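Local coordinates for protein nucleocapsid (Crimean-congo hemorrhagic fever virus, PDB 4AKL) that binds single- and double-stranded RNA, probably packaging the viral genome, and shows sequence-non-specific double-stranded DNA endonuclease activity, at residues M1-E6 and I395-P400; D11-W16 and P76-A81; P321-T326 and T351-G356; L334-R339 and A403-G408. All coordinates share one frame; numbering follows the deposited sequence.

Contact 1: M1-E6 and I395-P400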
loop_
_atom_site.group_PDB
_atom_site.type_symbol
_atom_site.label_atom_id
_atom_site.label_comp_id
_atom_site.label_asym_id
_atom_site.label_seq_id
_atom_site.Cartn_x
_atom_site.Cartn_y
_atom_site.Cartn_z
ATOM N N MET A 1 16.856 -4.659 -28.894
ATOM C CA MET A 1 16.247 -3.602 -27.999
ATOM C C MET A 1 16.253 -3.945 -26.488
ATOM O O MET A 1 15.305 -4.563 -25.941
ATOM C CB MET A 1 14.830 -3.308 -28.439
ATOM C CG MET A 1 14.755 -2.404 -29.647
ATOM S SD MET A 1 13.075 -2.427 -30.320
ATOM C CE MET A 1 12.115 -2.048 -28.834
ATOM N N GLU A 2 17.321 -3.513 -25.829
ATOM C CA GLU A 2 17.516 -3.733 -24.420
ATOM C C GLU A 2 17.084 -2.497 -23.655
ATOM O O GLU A 2 16.728 -1.482 -24.233
ATOM C CB GLU A 2 18.989 -4.025 -24.125
ATOM C CG GLU A 2 19.597 -5.189 -24.921
ATOM C CD GLU A 2 20.375 -4.755 -26.142
ATOM O OE1 GLU A 2 19.934 -3.812 -26.855
ATOM O OE2 GLU A 2 21.439 -5.372 -26.391
ATOM N N ASN A 3 17.127 -2.617 -22.337
ATOM C CA ASN A 3 16.878 -1.531 -21.412
ATOM C C ASN A 3 17.955 -0.445 -21.556
ATOM O O ASN A 3 19.104 -0.675 -21.189
ATOM C CB ASN A 3 16.866 -2.099 -19.992
ATOM C CG ASN A 3 16.411 -1.100 -18.949
ATOM O OD1 ASN A 3 16.440 0.105 -19.174
ATOM N ND2 ASN A 3 15.999 -1.619 -17.759
ATOM N N LYS A 4 17.571 0.728 -22.076
ATOM C CA LYS A 4 18.521 1.827 -22.323
ATOM C C LYS A 4 18.860 2.643 -21.060
ATOM O O LYS A 4 19.775 3.423 -21.096
ATOM C CB LYS A 4 18.008 2.787 -23.409
ATOM C CG LYS A 4 17.632 2.160 -24.748
ATOM C CD LYS A 4 18.770 1.483 -25.442
ATOM C CE LYS A 4 18.316 0.888 -26.784
ATOM N NZ LYS A 4 17.749 1.907 -27.797
ATOM N N ILE A 5 18.131 2.446 -19.955
ATOM C CA ILE A 5 18.379 3.181 -18.719
ATOM C C ILE A 5 19.448 2.422 -17.913
ATOM O O ILE A 5 19.150 1.805 -16.890
ATOM C CB ILE A 5 17.085 3.405 -17.870
ATOM C CG1 ILE A 5 15.889 3.797 -18.760
ATOM C CG2 ILE A 5 17.372 4.452 -16.748
ATOM C CD1 ILE A 5 14.619 4.253 -18.006
ATOM N N GLU A 6 20.696 2.496 -18.412
ATOM C CA GLU A 6 21.856 1.818 -17.844
ATOM C C GLU A 6 22.371 2.635 -16.683
ATOM O O GLU A 6 23.239 3.508 -16.847
ATOM C CB GLU A 6 22.973 1.636 -18.883
ATOM C CG GLU A 6 22.597 0.782 -20.087
ATOM C CD GLU A 6 23.794 0.522 -21.015
ATOM O OE1 GLU A 6 24.841 1.227 -20.872
ATOM O OE2 GLU A 6 23.690 -0.388 -21.883
ATOM N N ILE A 395 7.750 5.451 -19.151
ATOM C CA ILE A 395 8.940 5.504 -20.010
ATOM C C ILE A 395 9.183 4.097 -20.590
ATOM O O ILE A 395 9.392 3.163 -19.829
ATOM C CB ILE A 395 10.193 5.899 -19.199
ATOM C CG1 ILE A 395 10.036 7.250 -18.439
ATOM C CG2 ILE A 395 11.342 5.985 -20.086
ATOM C CD1 ILE A 395 11.195 7.570 -17.437
ATOM N N PRO A 396 9.118 3.931 -21.915
ATOM C CA PRO A 396 9.465 2.627 -22.507
ATOM C C PRO A 396 10.990 2.497 -22.545
ATOM O O PRO A 396 11.679 3.290 -23.221
ATOM C CB PRO A 396 8.880 2.701 -23.898
ATOM C CG PRO A 396 8.959 4.115 -24.281
ATOM C CD PRO A 396 8.867 4.935 -22.963
ATOM N N VAL A 397 11.514 1.528 -21.818
ATOM C CA VAL A 397 12.970 1.505 -21.567
ATOM C C VAL A 397 13.815 1.218 -22.795
ATOM O O VAL A 397 14.994 1.560 -22.819
ATOM C CB VAL A 397 13.359 0.521 -20.434
ATOM C CG1 VAL A 397 12.686 0.925 -19.122
ATOM C CG2 VAL A 397 13.052 -0.884 -20.831
ATOM N N ALA A 398 13.209 0.604 -23.808
ATOM C CA ALA A 398 13.879 0.344 -25.087
ATOM C C ALA A 398 14.162 1.629 -25.882
ATOM O O ALA A 398 15.125 1.679 -26.631
ATOM C CB ALA A 398 13.043 -0.634 -25.944
ATOM N N ASN A 399 13.304 2.644 -25.734
ATOM C CA ASN A 399 13.480 3.963 -26.407
ATOM C C ASN A 399 12.935 5.076 -25.494
ATOM O O ASN A 399 11.858 5.584 -25.742
ATOM C CB ASN A 399 12.758 3.982 -27.767
ATOM C CG ASN A 399 13.433 3.092 -28.823
ATOM O OD1 ASN A 399 14.534 3.395 -29.288
ATOM N ND2 ASN A 399 12.760 1.992 -29.218
ATOM N N PRO A 400 13.665 5.436 -24.422
ATOM C CA PRO A 400 13.169 6.356 -23.385
ATOM C C PRO A 400 12.610 7.695 -23.824
ATOM O O PRO A 400 11.718 8.214 -23.154
ATOM C CB PRO A 400 14.428 6.600 -22.511
ATOM C CG PRO A 400 15.158 5.392 -22.627
ATOM C CD PRO A 400 14.995 4.930 -24.058
#
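The irregular N-terminal residues 1-6 run past a type I beta turn, Pro-396 to Asn-399, coming nearest where the CA atoms of Asn-3 and Val-397 stand 5.0 Å apart. A single backbone bond joins the two segments: Lys-4 N gives its hydrogen to Val-397 O at 2.8 Å, nearly straight at 165°, from above the carbonyl plane. Two carbonyls of the turn, those of Val-397 and Ala-398, accept from Lys-4. Its chain, bent at chi2 (-62°) and chi4 (60°), curls back so that NZ meets Ala-398 O at 2.9 Å, almost along the C=O axis; the long flexible chain lets one residue hold two successive carbonyls. Asn-3, with CG anti to the backbone N, closes an Asx turn by accepting from Ile-5 N at OD1, and the same oxygen lies 3.4 Å from Val-397 CB. Its ND2 is satisfied by Ser-84 O. The end methyl of Ile-5, CD1, lies 4.0 Å from Val-397 CG1, the two side chains crossing at about a right angle, while Pro-400 sets its ring against CB of Lys-4. At the exposed end Met-1 bends at chi3 to press CE onto Ala-398 CB at a tight 3.3 Å; alanine's small methyl suits so close an approach. Helix 324-336 backs Pro-396 and Val-397, whereas helices 10-24 and 77-83 pack against Ile-5, with Ile-395 also on 77-83 and Pro-400 on 10-24.

Contact 2: D11-W16 and P76-A81; sequences DEMNKW and PIYECA
Met-13 lays the end of its thioether over one face of the Tyr-78 ring, CE standing 4.2 Å above the plane and displaced toward the rim. With CG anti to the backbone N (chi1 -178°) and bends at chi2 and chi3, the flexible chain first brings CG to 3.7 Å from Tyr-78 CZ and then carries CE on to Ala-81 CB at 3.5 Å. SD lies 5.1 Å from the centroid of the Tyr-78 ring, a Met-aromatic contact. Tyr-78 also extends anti to its backbone N, so its hydroxyl reaches across to helix 10-24 and donates to Asn-14 OD1 at 2.6 Å. The oxygen sits at the ring's edge, the amide and ring planes are 35° apart, and the hydroxyl approaches from above the carbonyl plane. Tyrosine thus serves two purposes here, offering an apolar face to methionine and a polar tip to the asparagine at the less buried margin. Ala-81, nearly one turn further along, is small enough to let Trp-16 in: its CB is 3.7 Å from Trp-16 CZ3. The two short helical segments run at 131° to each other with axes 10.7 Å apart, a spacing filled by these side chains. Phe-17 of helix 10-24 meets the Tyr-78 ring edge-to-face, Phe-20 of the same helix packs its ring on Trp-16, and the loop residue Val-7 touches Met-13.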
loop_
_atom_site.group_PDB
_atom_site.type_symbol
_atom_site.label_atom_id
_atom_site.label_comp_id
_atom_site.label_asym_id
_atom_site.label_seq_id
_atom_site.Cartn_x
_atom_site.Cartn_y
_atom_site.Cartn_z
ATOM N N ASP A 11 24.571 8.176 -8.353
ATOM C CA ASP A 11 25.416 9.027 -9.250
ATOM C C ASP A 11 25.136 8.749 -10.714
ATOM O O ASP A 11 24.858 9.676 -11.467
ATOM C CB ASP A 11 26.917 8.842 -8.972
ATOM C CG ASP A 11 27.418 9.714 -7.817
ATOM O OD1 ASP A 11 26.661 10.602 -7.331
ATOM O OD2 ASP A 11 28.583 9.514 -7.394
ATOM N N GLU A 12 25.204 7.469 -11.092
ATOM C CA GLU A 12 24.862 7.018 -12.455
ATOM C C GLU A 12 23.472 7.513 -12.834
ATOM O O GLU A 12 23.282 8.079 -13.915
ATOM C CB GLU A 12 24.980 5.489 -12.593
ATOM C CG GLU A 12 26.463 5.010 -12.735
ATOM C CD GLU A 12 26.613 3.493 -12.982
ATOM O OE1 GLU A 12 25.600 2.814 -13.239
ATOM O OE2 GLU A 12 27.755 2.979 -12.922
ATOM N N MET A 13 22.520 7.348 -11.925
ATOM C CA MET A 13 21.189 7.842 -12.152
ATOM C C MET A 13 21.150 9.341 -12.362
ATOM O O MET A 13 20.466 9.796 -13.276
ATOM C CB MET A 13 20.207 7.449 -11.003
ATOM C CG MET A 13 18.758 7.912 -11.247
ATOM S SD MET A 13 17.856 6.935 -12.460
ATOM C CE MET A 13 16.991 8.248 -13.317
ATOM N N ASN A 14 21.846 10.117 -11.542
ATOM C CA ASN A 14 21.765 11.623 -11.701
ATOM C C ASN A 14 22.224 12.114 -13.042
ATOM O O ASN A 14 21.623 13.010 -13.608
ATOM C CB ASN A 14 22.511 12.361 -10.613
ATOM C CG ASN A 14 21.793 12.333 -9.273
ATOM O OD1 ASN A 14 20.600 12.120 -9.186
ATOM N ND2 ASN A 14 22.538 12.562 -8.224
ATOM N N LYS A 15 23.268 11.502 -13.555
ATOM C CA LYS A 15 23.829 11.913 -14.851
ATOM C C LYS A 15 22.904 11.527 -15.996
ATOM O O LYS A 15 22.697 12.327 -16.917
ATOM C CB LYS A 15 25.228 11.332 -15.057
ATOM C CG LYS A 15 26.282 12.029 -14.234
ATOM C CD LYS A 15 27.682 11.666 -14.738
ATOM C CE LYS A 15 28.755 12.507 -14.084
ATOM N NZ LYS A 15 30.032 12.447 -14.825
ATOM N N TRP A 16 22.333 10.313 -15.927
ATOM C CA TRP A 16 21.394 9.888 -16.932
ATOM C C TRP A 16 20.239 10.902 -16.981
ATOM O O TRP A 16 19.806 11.313 -18.051
ATOM C CB TRP A 16 20.886 8.470 -16.622
ATOM C CG TRP A 16 20.018 7.925 -17.649
ATOM C CD1 TRP A 16 20.373 7.082 -18.639
ATOM C CD2 TRP A 16 18.614 8.169 -17.796
ATOM N NE1 TRP A 16 19.270 6.776 -19.417
ATOM C CE2 TRP A 16 18.182 7.443 -18.922
ATOM C CE3 TRP A 16 17.676 8.942 -17.088
ATOM C CZ2 TRP A 16 16.866 7.461 -19.352
ATOM C CZ3 TRP A 16 16.392 8.971 -17.516
ATOM C CH2 TRP A 16 15.982 8.230 -18.640
ATOM N N PRO A 76 6.571 11.283 -12.980
ATOM C CA PRO A 76 7.809 11.704 -12.317
ATOM C C PRO A 76 8.936 10.961 -12.940
ATOM O O PRO A 76 9.282 9.839 -12.516
ATOM C CB PRO A 76 7.584 11.324 -10.859
ATOM C CG PRO A 76 6.699 10.241 -10.905
ATOM C CD PRO A 76 5.792 10.415 -12.102
ATOM N N ILE A 77 9.509 11.584 -13.957
ATOM C CA ILE A 77 10.552 10.934 -14.782
ATOM C C ILE A 77 11.707 10.315 -14.027
ATOM O O ILE A 77 12.114 9.160 -14.307
ATOM C CB ILE A 77 11.121 11.881 -15.802
ATOM C CG1 ILE A 77 10.027 12.253 -16.812
ATOM C CG2 ILE A 77 12.264 11.218 -16.533
ATOM C CD1 ILE A 77 9.448 11.035 -17.623
ATOM N N TYR A 78 12.217 11.053 -13.064
ATOM C CA TYR A 78 13.427 10.628 -12.335
ATOM C C TYR A 78 13.168 9.324 -11.624
ATOM O O TYR A 78 13.933 8.380 -11.750
ATOM C CB TYR A 78 13.847 11.686 -11.313
ATOM C CG TYR A 78 15.123 11.361 -10.583
ATOM C CD1 TYR A 78 16.330 11.728 -11.101
ATOM C CD2 TYR A 78 15.113 10.660 -9.357
ATOM C CE1 TYR A 78 17.506 11.445 -10.453
ATOM C CE2 TYR A 78 16.315 10.353 -8.687
ATOM C CZ TYR A 78 17.495 10.748 -9.239
ATOM O OH TYR A 78 18.684 10.477 -8.612
ATOM N N GLU A 79 12.067 9.268 -10.900
ATOM C CA GLU A 79 11.799 8.104 -10.066
ATOM C C GLU A 79 11.324 6.928 -10.902
ATOM O O GLU A 79 11.716 5.790 -10.609
ATOM C CB GLU A 79 10.815 8.443 -8.956
ATOM C CG GLU A 79 11.395 9.360 -7.917
ATOM C CD GLU A 79 11.464 10.866 -8.308
ATOM O OE1 GLU A 79 10.753 11.291 -9.246
ATOM O OE2 GLU A 79 12.250 11.620 -7.638
ATOM N N CYS A 80 10.510 7.200 -11.946
ATOM C CA CYS A 80 10.073 6.150 -12.881
ATOM C C CYS A 80 11.298 5.557 -13.577
ATOM O O CYS A 80 11.417 4.331 -13.707
ATOM C CB CYS A 80 9.084 6.712 -13.920
ATOM S SG CYS A 80 7.496 7.215 -13.236
ATOM N N ALA A 81 12.223 6.413 -14.012
ATOM C CA ALA A 81 13.449 5.899 -14.645
ATOM C C ALA A 81 14.249 5.066 -13.640
ATOM O O ALA A 81 14.772 3.998 -13.980
ATOM C CB ALA A 81 14.268 6.990 -15.199
#

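Contact 3: P321-T326 and T351-G356; sequences PETFPT and TPMKWG
The indole of Trp-355 is met at its edge by Thr-326 OG1, which lies near the ring plane, while Thr-323 O approaches the same ring obliquely. The pyrrole N-H makes use of that edge: NE1 donates to Thr-326 OG1 at 3.0 Å, with an angle of 152° at the hydrogen. Trp-355 holds CG between its backbone N and carbonyl carbon (chi1 66°), the crowded position, which points the indole toward the threonines. Beyond NE1, the benzene half continues along the backbone of Thr-326, CZ2 coming to 3.7 Å from Thr-326 O. Thr-326 places its own OG1 in the crowded position too (chi1 74°), where the hydroxyl gives its proton to Thr-323 O at 2.7 Å, within the carbonyl plane. The threonine hydroxyl thus accepts from the indole and donates to the carbonyl, and is fixed from both sides; a hydroxyl suits the place because one oxygen can do both. Thr-323 O takes a second hydrogen from Thr-326 N, a backbone bond near the start of helix 324-336. The contact therefore pairs the beginnings of two helices, 324-336 and 355-360, across helix 341-350 in sequence. Met-353 flanks these polar groups: bent at chi2 and chi3, it meets Thr-326 tip to tip, its CE 3.8 Å from OG1 and 4.0 Å from Thr-323 CG2. Thr-323 OG1 turns instead to Thr-320 N, and Val-319 packs against Trp-355.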
loop_
_atom_site.group_PDB
_atom_site.type_symbol
_atom_site.label_atom_id
_atom_site.label_comp_id
_atom_site.label_asym_id
_atom_site.label_seq_id
_atom_site.Cartn_x
_atom_site.Cartn_y
_atom_site.Cartn_z
ATOM N N PRO A 321 15.521 -9.652 -16.502
ATOM C CA PRO A 321 16.076 -8.384 -16.944
ATOM C C PRO A 321 16.055 -8.277 -18.467
ATOM O O PRO A 321 15.851 -7.181 -18.999
ATOM C CB PRO A 321 17.499 -8.431 -16.400
ATOM C CG PRO A 321 17.338 -9.230 -15.127
ATOM C CD PRO A 321 16.351 -10.282 -15.456
ATOM N N GLU A 322 16.226 -9.407 -19.165
ATOM C CA GLU A 322 16.273 -9.363 -20.630
ATOM C C GLU A 322 14.896 -9.203 -21.294
ATOM O O GLU A 322 14.814 -8.584 -22.318
ATOM C CB GLU A 322 17.071 -10.560 -21.204
ATOM C CG GLU A 322 18.595 -10.489 -20.891
ATOM C CD GLU A 322 18.910 -10.764 -19.403
ATOM O OE1 GLU A 322 18.174 -11.570 -18.743
ATOM O OE2 GLU A 322 19.871 -10.159 -18.872
ATOM N N THR A 323 13.831 -9.748 -20.723
ATOM C CA THR A 323 12.487 -9.557 -21.291
ATOM C C THR A 323 11.757 -8.355 -20.709
ATOM O O THR A 323 10.695 -7.966 -21.224
ATOM C CB THR A 323 11.619 -10.800 -21.086
ATOM O OG1 THR A 323 11.571 -11.123 -19.703
ATOM C CG2 THR A 323 12.217 -11.993 -21.850
ATOM N N PHE A 324 12.314 -7.746 -19.651
ATOM C CA PHE A 324 11.639 -6.588 -18.996
ATOM C C PHE A 324 11.273 -5.463 -19.941
ATOM O O PHE A 324 10.190 -4.921 -19.824
ATOM C CB PHE A 324 12.486 -6.026 -17.842
ATOM C CG PHE A 324 11.960 -4.746 -17.297
ATOM C CD1 PHE A 324 10.924 -4.744 -16.371
ATOM C CD2 PHE A 324 12.459 -3.537 -17.731
ATOM C CE1 PHE A 324 10.420 -3.543 -15.881
ATOM C CE2 PHE A 324 11.954 -2.344 -17.232
ATOM C CZ PHE A 324 10.963 -2.355 -16.326
ATOM N N PRO A 325 12.165 -5.114 -20.905
ATOM C CA PRO A 325 11.811 -3.995 -21.782
ATOM C C PRO A 325 10.497 -4.169 -22.594
ATOM O O PRO A 325 9.846 -3.167 -22.937
ATOM C CB PRO A 325 13.013 -3.903 -22.727
ATOM C CG PRO A 325 14.132 -4.559 -21.954
ATOM C CD PRO A 325 13.464 -5.687 -21.283
ATOM N N THR A 326 10.116 -5.409 -22.863
ATOM C CA THR A 326 8.807 -5.729 -23.504
ATOM C C THR A 326 7.603 -5.531 -22.549
ATOM O O THR A 326 6.448 -5.192 -22.994
ATOM C CB THR A 326 8.821 -7.161 -24.090
ATOM O OG1 THR A 326 8.744 -8.115 -23.033
ATOM C CG2 THR A 326 10.114 -7.417 -24.926
ATOM N N THR A 351 -0.190 -12.571 -26.719
ATOM C CA THR A 351 1.203 -12.191 -26.937
ATOM C C THR A 351 2.115 -13.443 -27.072
ATOM O O THR A 351 1.886 -14.444 -26.397
ATOM C CB THR A 351 1.746 -11.242 -25.869
ATOM O OG1 THR A 351 3.092 -10.877 -26.220
ATOM C CG2 THR A 351 1.723 -11.879 -24.509
ATOM N N PRO A 352 3.126 -13.399 -27.971
ATOM C CA PRO A 352 4.062 -14.516 -28.025
ATOM C C PRO A 352 4.958 -14.632 -26.823
ATOM O O PRO A 352 5.494 -15.707 -26.585
ATOM C CB PRO A 352 4.905 -14.204 -29.261
ATOM C CG PRO A 352 4.030 -13.420 -30.083
ATOM C CD PRO A 352 3.344 -12.500 -29.098
ATOM N N MET A 353 5.132 -13.542 -26.083
ATOM C CA MET A 353 5.976 -13.539 -24.894
ATOM C C MET A 353 5.373 -14.455 -23.856
ATOM O O MET A 353 4.164 -14.307 -23.536
ATOM C CB MET A 353 6.022 -12.137 -24.281
ATOM C CG MET A 353 6.581 -11.038 -25.182
ATOM S SD MET A 353 8.182 -11.343 -25.891
ATOM C CE MET A 353 9.187 -11.616 -24.414
ATOM N N LYS A 354 6.177 -15.398 -23.323
ATOM C CA LYS A 354 5.669 -16.342 -22.307
ATOM C C LYS A 354 5.145 -15.654 -21.048
ATOM O O LYS A 354 4.230 -16.162 -20.389
ATOM C CB LYS A 354 6.756 -17.361 -21.930
ATOM C CG LYS A 354 6.900 -18.478 -22.919
ATOM C CD LYS A 354 8.031 -19.408 -22.514
ATOM C CE LYS A 354 8.302 -20.503 -23.562
ATOM N NZ LYS A 354 9.691 -21.044 -23.480
ATOM N N TRP A 355 5.693 -14.475 -20.705
ATOM C CA TRP A 355 5.224 -13.786 -19.521
ATOM C C TRP A 355 3.772 -13.338 -19.601
ATOM O O TRP A 355 3.175 -13.057 -18.559
ATOM C CB TRP A 355 6.134 -12.581 -19.138
ATOM C CG TRP A 355 6.171 -11.400 -20.098
ATOM C CD1 TRP A 355 7.178 -11.115 -20.953
ATOM C CD2 TRP A 355 5.183 -10.334 -20.264
ATOM N NE1 TRP A 355 6.888 -9.987 -21.647
ATOM C CE2 TRP A 355 5.676 -9.480 -21.249
ATOM C CE3 TRP A 355 3.942 -10.054 -19.696
ATOM C CZ2 TRP A 355 4.977 -8.352 -21.707
ATOM C CZ3 TRP A 355 3.246 -8.903 -20.117
ATOM C CH2 TRP A 355 3.780 -8.064 -21.129
ATOM N N GLY A 356 3.192 -13.275 -20.824
ATOM C CA GLY A 356 1.847 -12.771 -21.001
ATOM C C GLY A 356 0.845 -13.587 -20.223
ATOM O O GLY A 356 0.131 -13.092 -19.374
#

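Contact 4: L334-R339 and A403-G408; sequences LGKHPR and AALGSG
The end of helix 324-336 meets a loop, 406-408, that follows a short 3-10 segment, with the CA atoms of Lys-336 and Ser-407 only 4.2 Å apart. One backbone bond fastens the segments: Gly-408 N donates to Gly-335 O at 2.8 Å and 172°, although the donor stands well above the carbonyl plane. The same oxygen has Ser-407 CA at 3.4 Å in a CA-H...O contact. So close an approach suits glycine at 335, since a CB there would run into Ser-407 OG and Gly-408 O. Gly-406, with a positive phi of 89°, turns the chain out of the 3-10 segment, again a natural place for glycine. Ser-407 holds OG anti to its backbone N, which lays the hydroxyl against the helix backbone, 3.3 Å from Gly-335 CA. Its polar partners are Phe-332 O, a helix carbonyl, and His-409 NE2, so a small hydroxyl here bridges the helix end and its own chain. Lys-336 sends its aliphatic part alongside this loop, CG lying 4.1 Å from Gly-406 O and CD 4.5 Å from Leu-405 CD1, while its bent end turns back to a salt bridge with Glu-333. Lys-72, just after helix 56-71, grips the carbonyls of Leu-405 and Gly-406, and so links the 403-408 loop to the end of that helix as well as to helix 324-336.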
loop_
_atom_site.group_PDB
_atom_site.type_symbol
_atom_site.label_atom_id
_atom_site.label_comp_id
_atom_site.label_asym_id
_atom_site.label_seq_id
_atom_site.Cartn_x
_atom_site.Cartn_y
_atom_site.Cartn_z
ATOM N N LEU A 334 -0.206 1.061 -23.513
ATOM C CA LEU A 334 -1.494 1.050 -22.853
ATOM C C LEU A 334 -1.915 2.444 -22.303
ATOM O O LEU A 334 -3.081 2.839 -22.354
ATOM C CB LEU A 334 -1.386 0.039 -21.708
ATOM C CG LEU A 334 -2.491 -0.920 -21.351
ATOM C CD1 LEU A 334 -2.891 -1.820 -22.502
ATOM C CD2 LEU A 334 -2.049 -1.785 -20.122
ATOM N N GLY A 335 -0.957 3.175 -21.747
ATOM C CA GLY A 335 -1.200 4.498 -21.258
ATOM C C GLY A 335 -1.095 5.566 -22.336
ATOM O O GLY A 335 -1.448 6.690 -22.081
ATOM N N LYS A 336 -0.602 5.212 -23.530
ATOM C CA LYS A 336 -0.457 6.164 -24.636
ATOM C C LYS A 336 -1.815 6.286 -25.295
ATOM O O LYS A 336 -2.308 7.419 -25.475
ATOM C CB LYS A 336 0.627 5.665 -25.622
ATOM C CG LYS A 336 0.945 6.549 -26.773
ATOM C CD LYS A 336 2.166 6.017 -27.648
ATOM C CE LYS A 336 1.851 4.649 -28.323
ATOM N NZ LYS A 336 2.873 4.230 -29.315
ATOM N N HIS A 337 -2.404 5.113 -25.628
ATOM C CA HIS A 337 -3.735 4.986 -26.258
ATOM C C HIS A 337 -4.625 4.145 -25.347
ATOM O O HIS A 337 -4.548 2.893 -25.411
ATOM C CB HIS A 337 -3.716 4.242 -27.635
ATOM C CG HIS A 337 -2.887 4.889 -28.700
ATOM N ND1 HIS A 337 -1.968 4.181 -29.448
ATOM C CD2 HIS A 337 -2.838 6.169 -29.146
ATOM C CE1 HIS A 337 -1.381 4.999 -30.306
ATOM N NE2 HIS A 337 -1.889 6.214 -30.141
ATOM N N PRO A 338 -5.493 4.778 -24.535
ATOM C CA PRO A 338 -6.285 3.977 -23.666
ATOM C C PRO A 338 -7.225 3.086 -24.447
ATOM O O PRO A 338 -7.765 3.504 -25.460
ATOM C CB PRO A 338 -7.119 5.004 -22.929
ATOM C CG PRO A 338 -7.308 6.060 -23.876
ATOM C CD PRO A 338 -6.047 6.130 -24.647
ATOM N N ARG A 339 -7.373 1.865 -23.990
ATOM C CA ARG A 339 -8.328 0.952 -24.582
ATOM C C ARG A 339 -8.969 0.206 -23.469
ATOM O O ARG A 339 -8.576 0.363 -22.312
ATOM C CB ARG A 339 -7.675 -0.000 -25.603
ATOM C CG ARG A 339 -6.862 -1.182 -25.065
ATOM C CD ARG A 339 -5.559 -0.792 -24.414
ATOM N NE ARG A 339 -4.637 -0.024 -25.275
ATOM C CZ ARG A 339 -3.750 -0.538 -26.146
ATOM N NH1 ARG A 339 -3.623 -1.857 -26.334
ATOM N NH2 ARG A 339 -2.979 0.297 -26.853
ATOM N N ALA A 403 8.988 8.644 -23.998
ATOM C CA ALA A 403 8.218 9.156 -22.820
ATOM C C ALA A 403 7.567 10.513 -23.133
ATOM O O ALA A 403 6.481 10.801 -22.642
ATOM C CB ALA A 403 9.084 9.259 -21.576
ATOM N N ALA A 404 8.226 11.329 -23.966
ATOM C CA ALA A 404 7.681 12.630 -24.350
ATOM C C ALA A 404 6.317 12.528 -25.051
ATOM O O ALA A 404 5.515 13.452 -24.959
ATOM C CB ALA A 404 8.745 13.479 -25.241
ATOM N N LEU A 405 6.033 11.418 -25.732
ATOM C CA LEU A 405 4.703 11.216 -26.356
ATOM C C LEU A 405 3.576 11.179 -25.294
ATOM O O LEU A 405 2.397 11.443 -25.575
ATOM C CB LEU A 405 4.679 9.933 -27.183
ATOM C CG LEU A 405 5.673 9.825 -28.359
ATOM C CD1 LEU A 405 5.737 8.417 -28.888
ATOM C CD2 LEU A 405 5.308 10.821 -29.498
ATOM N N GLY A 406 3.973 10.822 -24.080
ATOM C CA GLY A 406 3.096 10.824 -22.911
ATOM C C GLY A 406 2.391 9.495 -22.783
ATOM O O GLY A 406 1.722 9.079 -23.697
ATOM N N SER A 407 2.535 8.838 -21.627
ATOM C CA SER A 407 1.793 7.584 -21.359
ATOM C C SER A 407 1.226 7.730 -19.961
ATOM O O SER A 407 1.971 7.938 -19.014
ATOM C CB SER A 407 2.686 6.363 -21.540
ATOM O OG SER A 407 1.971 5.218 -21.263
ATOM N N GLY A 408 -0.106 7.686 -19.863
ATOM C CA GLY A 408 -0.834 8.005 -18.679
ATOM C C GLY A 408 -1.180 6.821 -17.825
ATOM O O GLY A 408 -1.900 5.930 -18.276
#

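How the contacts relate
Contact 1 is the hub, touching all three others, whose segments do not touch one another. Ile-395 CD1 packs 3.6 Å from Ile-77 O of contact 2, and Ile-5 CA lies 3.8 Å from Trp-16 NE1. Toward contact 3, Val-397 CG2 meets Pro-325 CA at 3.5 Å. Ile-395 CG1 reaches Ala-403 CB of contact 4 at 3.8 Å. Contacts 3 and 4 use the beginning and end of helix 324-336, their centres about 19 Å apart. Along the chain, contacts 2 and 3 are nested within the loop that contact 1 closes, whereas contact 4 crosses it, so the N-terminus is tied into later parts of the fold.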